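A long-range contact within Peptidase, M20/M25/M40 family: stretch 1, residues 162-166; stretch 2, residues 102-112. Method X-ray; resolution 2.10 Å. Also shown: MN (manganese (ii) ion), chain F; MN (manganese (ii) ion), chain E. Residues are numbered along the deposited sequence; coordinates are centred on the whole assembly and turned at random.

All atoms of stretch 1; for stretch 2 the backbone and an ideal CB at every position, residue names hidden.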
# COMPACT_ATOMS: atom_id res chain seq x y z
N GLY A 162 -20.51 28.59 -27.82
CA GLY A 162 -21.47 27.62 -27.33
C GLY A 162 -21.92 27.99 -25.94
O GLY A 162 -21.22 28.68 -25.21
N VAL A 163 -23.10 27.52 -25.58
CA VAL A 163 -23.67 27.80 -24.28
C VAL A 163 -24.14 26.48 -23.70
O VAL A 163 -24.64 25.63 -24.44
CB VAL A 163 -24.86 28.79 -24.38
CG1 VAL A 163 -25.74 28.73 -23.14
CG2 VAL A 163 -24.35 30.20 -24.58
N HIS A 164 -23.93 26.31 -22.40
CA HIS A 164 -24.52 25.21 -21.67
C HIS A 164 -25.30 25.77 -20.49
O HIS A 164 -24.78 26.61 -19.74
CB HIS A 164 -23.42 24.26 -21.17
CG HIS A 164 -23.87 22.84 -21.06
ND1 HIS A 164 -24.76 22.41 -20.10
CD2 HIS A 164 -23.55 21.74 -21.79
CE1 HIS A 164 -24.96 21.11 -20.24
NE2 HIS A 164 -24.23 20.68 -21.25
N VAL A 165 -26.55 25.34 -20.36
CA VAL A 165 -27.33 25.59 -19.14
C VAL A 165 -26.72 24.82 -17.97
O VAL A 165 -26.31 23.66 -18.11
CB VAL A 165 -28.81 25.17 -19.30
CG1 VAL A 165 -29.53 26.10 -20.29
CG2 VAL A 165 -28.94 23.69 -19.71
N MET A 166 -26.64 25.48 -16.82
CA MET A 166 -26.09 24.88 -15.62
C MET A 166 -27.11 24.83 -14.50
O MET A 166 -27.42 25.85 -13.87
CB MET A 166 -24.85 25.65 -15.17
CG MET A 166 -23.74 25.70 -16.21
SD MET A 166 -23.11 24.08 -16.69
CE MET A 166 -21.80 23.86 -15.49
N UNK A 102 -31.17 14.63 -19.68
CA UNK A 102 -30.68 14.92 -18.34
C UNK A 102 -29.51 15.92 -18.30
O UNK A 102 -28.87 16.07 -17.26
CB UNK A 102 -30.25 13.61 -17.67
N UNK A 103 -29.24 16.59 -19.43
CA UNK A 103 -28.14 17.56 -19.52
C UNK A 103 -28.56 18.89 -20.17
O UNK A 103 -27.72 19.76 -20.44
CB UNK A 103 -26.98 16.95 -20.31
N UNK A 104 -29.86 19.04 -20.42
CA UNK A 104 -30.42 20.30 -20.92
C UNK A 104 -30.21 20.52 -22.40
O UNK A 104 -30.36 21.64 -22.89
CB UNK A 104 -29.81 21.48 -20.15
N UNK A 105 -29.88 19.45 -23.12
CA UNK A 105 -29.67 19.52 -24.58
C UNK A 105 -30.97 19.86 -25.32
O UNK A 105 -30.93 20.49 -26.38
CB UNK A 105 -29.11 18.19 -25.10
N UNK A 106 -32.10 19.45 -24.77
CA UNK A 106 -33.41 19.87 -25.28
C UNK A 106 -33.56 21.39 -25.17
O UNK A 106 -34.04 22.05 -26.10
CB UNK A 106 -34.54 19.17 -24.52
N UNK A 107 -33.12 21.95 -24.04
CA UNK A 107 -33.15 23.40 -23.83
C UNK A 107 -32.15 24.12 -24.74
O UNK A 107 -32.46 25.18 -25.27
CB UNK A 107 -32.85 23.73 -22.37
N UNK A 108 -30.96 23.55 -24.93
CA UNK A 108 -30.02 24.13 -25.88
C UNK A 108 -30.61 24.21 -27.30
O UNK A 108 -30.49 25.23 -27.97
CB UNK A 108 -28.73 23.31 -25.90
N UNK A 109 -31.25 23.13 -27.73
CA UNK A 109 -31.86 23.08 -29.06
C UNK A 109 -33.02 24.07 -29.18
O UNK A 109 -33.12 24.81 -30.16
CB UNK A 109 -32.35 21.66 -29.36
N UNK A 110 -33.84 24.12 -28.14
CA UNK A 110 -35.02 25.00 -28.12
C UNK A 110 -34.67 26.46 -28.35
O UNK A 110 -35.23 27.11 -29.26
CB UNK A 110 -35.75 24.86 -26.78
N UNK A 111 -33.75 26.99 -27.55
CA UNK A 111 -33.42 28.41 -27.63
C UNK A 111 -32.71 28.72 -28.95
O UNK A 111 -32.94 29.77 -29.54
CB UNK A 111 -32.55 28.82 -26.44
N UNK A 112 -31.85 27.80 -29.40
CA UNK A 112 -31.10 27.97 -30.64
C UNK A 112 -32.01 27.99 -31.87
O UNK A 112 -31.79 28.78 -32.79
CB UNK A 112 -30.07 26.85 -30.78
MN MN F . -24.34 18.54 -22.01
MN MN E . -23.91 15.68 -20.26

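Position 102 precedes the helix, and its ideal CB has nothing of stretch 1 within 5.5 Å, so the strand sets no preference. The deposited residue is A102, which makes no contact here.

At position 103 the CA-to-CB bond points sideways and the ideal CB lies 4.6 Å from H164 CE1. The two manganese ions lie beyond it, and H164 NE2 already binds the chain F ion at 2.3 Å. A metal ligand would suit: a thiolate, a carboxylate or an imidazole. The residue is C103. Its SG, with chi1 in t, bridges the metals, 2.6 Å from the chain F ion and 2.4 Å from the chain E ion. SG also sits at the edge of the H164 ring, 3.5 Å from H164 CE1.

Position 104 is nearly decided by the backbone. Its phi/psi of 79/17 favours glycine, and an ideal CB would point toward the strand and fall 2.4 Å from V165 CG2, a clash. G104 leaves that space to the valine, whose CG2 is 3.9 Å from G104 CA. The residue holds the N-cap position, and G104 O accepts a hydrogen bond from the backbone N of position 108, 2.9 Å from G104 O to that N.

At 105 the CA-to-CB bond points away from the strand, with no atom of stretch 1 within 5.5 Å of the ideal CB. The chain F ion is nevertheless within range of a long side chain, so histidine or a long acid would be plausible. In H105, chi1 in m brings NE2 to 2.3 Å from that ion; this shared metal leaves H105 NE2 and H164 NE2 4.0 Å apart.

Position 106 is out of reach; it is D106. Position 107 points toward the strand, its ideal CB 4.6 Å from V165 CG1, which favours a small apolar group. A107 fits without close contact.

Position 108 points sideways, its ideal CB 4.9 Å from V163 O. Within reach of a longer side chain lie the V165 amide, a donor, and the H164 ring, so an acceptor with a flat or polar end would suit: histidine, glutamine or glutamate. H108 has more of its surface covered by stretch 1 than any other residue of stretch 2, 74 Å². V165 N donates to H108 NE2 at 2.9 Å and 163°, near the imidazole plane, as expected for an in-plane lone pair. The same ring turns its edge to the face of H164, with centroids 4.4 Å apart and planes at 75°.

Positions 109 and 110 are out of reach. They are T109, whose OG1 donates to H105 O at 2.9 Å, and A110.

Position 111 points toward the strand, but its ideal CB has no neighbour within 5.5 Å, so only a long side chain could reach V163. Y111 spans the gap: its OH lies 3.6 Å from V163 CB and donates to water 1 at 2.9 Å, which in turn donates to V163 O at 2.7 Å.

Position 112 also points toward the strand, without close neighbours, and many residues would serve. M112 makes no contact.

Stretch 2, residues 102-112: ACGHDAHTAYM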
# COMPACT_ATOMS: atom_id res chain seq x y z
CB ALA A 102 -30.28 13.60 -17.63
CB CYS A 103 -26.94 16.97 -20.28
SG CYS A 103 -25.31 17.61 -19.79
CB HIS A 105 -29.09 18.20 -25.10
CG HIS A 105 -27.69 17.93 -24.65
ND1 HIS A 105 -26.93 16.90 -25.18
CD2 HIS A 105 -26.90 18.54 -23.73
CE1 HIS A 105 -25.74 16.89 -24.60
NE2 HIS A 105 -25.70 17.87 -23.72
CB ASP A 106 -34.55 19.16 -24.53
CG ASP A 106 -34.47 19.35 -23.02
OD1 ASP A 106 -33.35 19.47 -22.46
OD2 ASP A 106 -35.54 19.37 -22.38
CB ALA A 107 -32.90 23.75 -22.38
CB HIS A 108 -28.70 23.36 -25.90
CG HIS A 108 -28.02 23.30 -24.56
ND1 HIS A 108 -27.14 22.30 -24.23
CD2 HIS A 108 -28.12 24.10 -23.47
CE1 HIS A 108 -26.70 22.49 -23.00
NE2 HIS A 108 -27.29 23.57 -22.51
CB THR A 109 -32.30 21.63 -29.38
OG1 THR A 109 -31.16 20.78 -29.23
CG2 THR A 109 -32.83 21.51 -30.81
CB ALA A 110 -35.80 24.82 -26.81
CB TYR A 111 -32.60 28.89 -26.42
CG TYR A 111 -31.10 28.85 -26.64
CD1 TYR A 111 -30.44 29.87 -27.35
CD2 TYR A 111 -30.33 27.80 -26.15
CE1 TYR A 111 -29.07 29.82 -27.57
CE2 TYR A 111 -28.95 27.76 -26.35
CZ TYR A 111 -28.33 28.77 -27.07
OH TYR A 111 -26.97 28.73 -27.28
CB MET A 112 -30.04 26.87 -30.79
CG MET A 112 -29.13 27.08 -32.00
SD MET A 112 -28.13 28.59 -31.89
CE MET A 112 -26.85 28.02 -30.74
O HOH W 1 -25.92 26.11 -26.78
O HOH W 2 -22.56 16.81 -21.94
O HOH W 3 -23.22 19.37 -23.79
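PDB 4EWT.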